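Side-chain contact in peptidoglycan-N-acetylmuramic acid deacetylase PdaA (Bacillus subtilis, PDB 1NY1), which removes the acetyl group from N-acetylmuramic acid residues of peptidoglycan, a step toward the muramic delta-lactam of the spore cortex: residues I6-K11 against A34-N39. Sequence-based numbering, arbitrary orientation.
Sequences INWGFK and AFYLGN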
loop_
_atom_site.group_PDB
_atom_site.type_symbol
_atom_site.label_atom_id
_atom_site.label_comp_id
_atom_site.label_asym_id
_atom_site.label_seq_id
_atom_site.Cartn_x
_atom_site.Cartn_y
_atom_site.Cartn_z
ATOM N N ILE A 6 7.134 2.798 16.517
ATOM C CA ILE A 6 6.804 1.404 16.249
ATOM C C ILE A 6 7.007 1.150 14.758
ATOM O O ILE A 6 6.487 1.892 13.929
ATOM C CB ILE A 6 5.323 1.101 16.602
ATOM C CG1 ILE A 6 5.039 1.474 18.059
ATOM C CG2 ILE A 6 5.022 -0.374 16.380
ATOM C CD1 ILE A 6 3.583 1.324 18.453
ATOM N N ASN A 7 7.779 0.123 14.414
ATOM C CA ASN A 7 8.001 -0.198 13.008
ATOM C C ASN A 7 7.098 -1.372 12.647
ATOM O O ASN A 7 7.145 -2.419 13.294
ATOM C CB ASN A 7 9.466 -0.575 12.741
ATOM C CG ASN A 7 10.420 0.602 12.897
ATOM O OD1 ASN A 7 11.537 0.578 12.382
ATOM N ND2 ASN A 7 9.988 1.628 13.619
ATOM N N TRP A 8 6.264 -1.198 11.628
ATOM C CA TRP A 8 5.376 -2.279 11.234
ATOM C C TRP A 8 6.186 -3.476 10.757
ATOM O O TRP A 8 6.939 -3.381 9.789
ATOM C CB TRP A 8 4.420 -1.840 10.127
ATOM C CG TRP A 8 3.413 -2.897 9.857
ATOM C CD1 TRP A 8 3.352 -3.728 8.775
ATOM C CD2 TRP A 8 2.385 -3.325 10.750
ATOM N NE1 TRP A 8 2.349 -4.654 8.944
ATOM C CE2 TRP A 8 1.739 -4.426 10.150
ATOM C CE3 TRP A 8 1.948 -2.884 12.007
ATOM C CZ2 TRP A 8 0.677 -5.094 10.764
ATOM C CZ3 TRP A 8 0.891 -3.549 12.618
ATOM C CH2 TRP A 8 0.269 -4.642 11.995
ATOM N N GLY A 9 6.020 -4.596 11.450
ATOM C CA GLY A 9 6.728 -5.819 11.116
ATOM C C GLY A 9 5.898 -6.999 11.582
ATOM O O GLY A 9 5.018 -6.844 12.428
ATOM N N PHE A 10 6.167 -8.179 11.039
ATOM C CA PHE A 10 5.403 -9.361 11.410
ATOM C C PHE A 10 6.065 -10.598 10.820
ATOM O O PHE A 10 6.759 -10.517 9.800
ATOM C CB PHE A 10 3.983 -9.250 10.849
ATOM C CG PHE A 10 3.950 -9.121 9.353
ATOM C CD1 PHE A 10 3.949 -10.254 8.542
ATOM C CD2 PHE A 10 4.031 -7.870 8.754
ATOM C CE1 PHE A 10 4.042 -10.142 7.156
ATOM C CE2 PHE A 10 4.126 -7.744 7.371
ATOM C CZ PHE A 10 4.132 -8.883 6.570
ATOM N N LYS A 11 5.849 -11.740 11.461
ATOM C CA LYS A 11 6.394 -12.996 10.964
ATOM C C LYS A 11 5.676 -13.234 9.646
ATOM O O LYS A 11 4.455 -13.111 9.572
ATOM C CB LYS A 11 6.079 -14.140 11.926
ATOM C CG LYS A 11 6.642 -13.953 13.318
ATOM C CD LYS A 11 7.911 -14.765 13.521
ATOM C CE LYS A 11 7.612 -16.262 13.584
ATOM N NZ LYS A 11 6.768 -16.633 14.762
ATOM N N ALA A 34 -7.023 0.894 12.134
ATOM C CA ALA A 34 -5.987 0.561 11.161
ATOM C C ALA A 34 -6.038 -0.944 10.915
ATOM O O ALA A 34 -6.517 -1.693 11.763
ATOM C CB ALA A 34 -4.619 0.963 11.692
ATOM N N PHE A 35 -5.558 -1.396 9.760
ATOM C CA PHE A 35 -5.575 -2.828 9.468
ATOM C C PHE A 35 -4.426 -3.246 8.570
ATOM O O PHE A 35 -3.770 -2.405 7.953
ATOM C CB PHE A 35 -6.911 -3.221 8.821
ATOM C CG PHE A 35 -7.242 -2.431 7.591
ATOM C CD1 PHE A 35 -6.705 -2.778 6.353
ATOM C CD2 PHE A 35 -8.062 -1.311 7.673
ATOM C CE1 PHE A 35 -6.978 -2.019 5.217
ATOM C CE2 PHE A 35 -8.341 -0.544 6.546
ATOM C CZ PHE A 35 -7.797 -0.898 5.314
ATOM N N TYR A 36 -4.172 -4.550 8.509
ATOM C CA TYR A 36 -3.105 -5.071 7.661
ATOM C C TYR A 36 -3.591 -6.269 6.861
ATOM O O TYR A 36 -2.858 -6.824 6.045
ATOM C CB TYR A 36 -1.883 -5.462 8.491
ATOM C CG TYR A 36 -2.118 -6.483 9.586
ATOM C CD1 TYR A 36 -2.619 -6.096 10.827
ATOM C CD2 TYR A 36 -1.745 -7.815 9.411
ATOM C CE1 TYR A 36 -2.731 -7.008 11.876
ATOM C CE2 TYR A 36 -1.852 -8.740 10.454
ATOM C CZ TYR A 36 -2.339 -8.328 11.682
ATOM O OH TYR A 36 -2.401 -9.221 12.724
ATOM N N LEU A 37 -4.842 -6.649 7.098
ATOM C CA LEU A 37 -5.470 -7.758 6.397
ATOM C C LEU A 37 -6.893 -7.386 6.004
ATOM O O LEU A 37 -7.520 -6.534 6.635
ATOM C CB LEU A 37 -5.515 -9.005 7.284
ATOM C CG LEU A 37 -4.214 -9.772 7.526
ATOM C CD1 LEU A 37 -4.387 -10.708 8.714
ATOM C CD2 LEU A 37 -3.830 -10.550 6.274
ATOM N N GLY A 38 -7.391 -8.045 4.960
ATOM C CA GLY A 38 -8.747 -7.824 4.497
ATOM C C GLY A 38 -9.577 -8.996 4.986
ATOM O O GLY A 38 -9.371 -9.471 6.104
ATOM N N ASN A 39 -10.496 -9.483 4.156
ATOM C CA ASN A 39 -11.350 -10.608 4.541
ATOM C C ASN A 39 -10.620 -11.946 4.398
ATOM O O ASN A 39 -10.470 -12.469 3.295
ATOM C CB ASN A 39 -12.617 -10.626 3.681
ATOM C CG ASN A 39 -13.658 -11.613 4.190
ATOM O OD1 ASN A 39 -13.376 -12.450 5.050
ATOM N ND2 ASN A 39 -14.868 -11.521 3.649
#
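The CZ2 corner of the Trp8 indole sits over one face of the Tyr36 ring, toward its rim, with CZ2 of Trp8 3.3 Å from CG of Tyr36. Next along the indole, CH2 of Trp8 stands 3.4 Å from CD1 of Tyr36, and CZ2 of Trp8 also meets the tyrosine CB at 3.4 Å. Seen from the tryptophan, Tyr36 presents CG obliquely, while its CD2 falls in the indole plane at the edge. The planes are inclined at 54°, and the centroids of the indole six-membered ring and the Tyr36 ring lie 5.0 Å apart, an oblique aromatic contact.

The indole reaches Tyr36 because chi1 of Trp8 is -173°, with CG swung opposite the backbone N and out toward residues 34-39; the two side chains cross at roughly a right angle. The polar ends are tied elsewhere: NE1 of Trp8 hydrogen-bonds to the carbonyl O of Trp164, and the hydroxyl of Tyr36 hydrogen-bonds with Asn26 OD1 and Ala21 N. Ile29 of helix 23-31 touches both side chains, and Phe163 stacks on the indole. With a leucine at Tyr36, the indole would probably lose its flat neighbour, and Asn26 and Ala21 their hydroxyl partner.

This is buried aromatic packing between the N-terminal segment and the loop leading from helix 23-31 into strand 44-51 of the NodB-type polysaccharide deacetylase fold, with Trp8 about 10 Å, side chain to side chain, from the metal-binding His101.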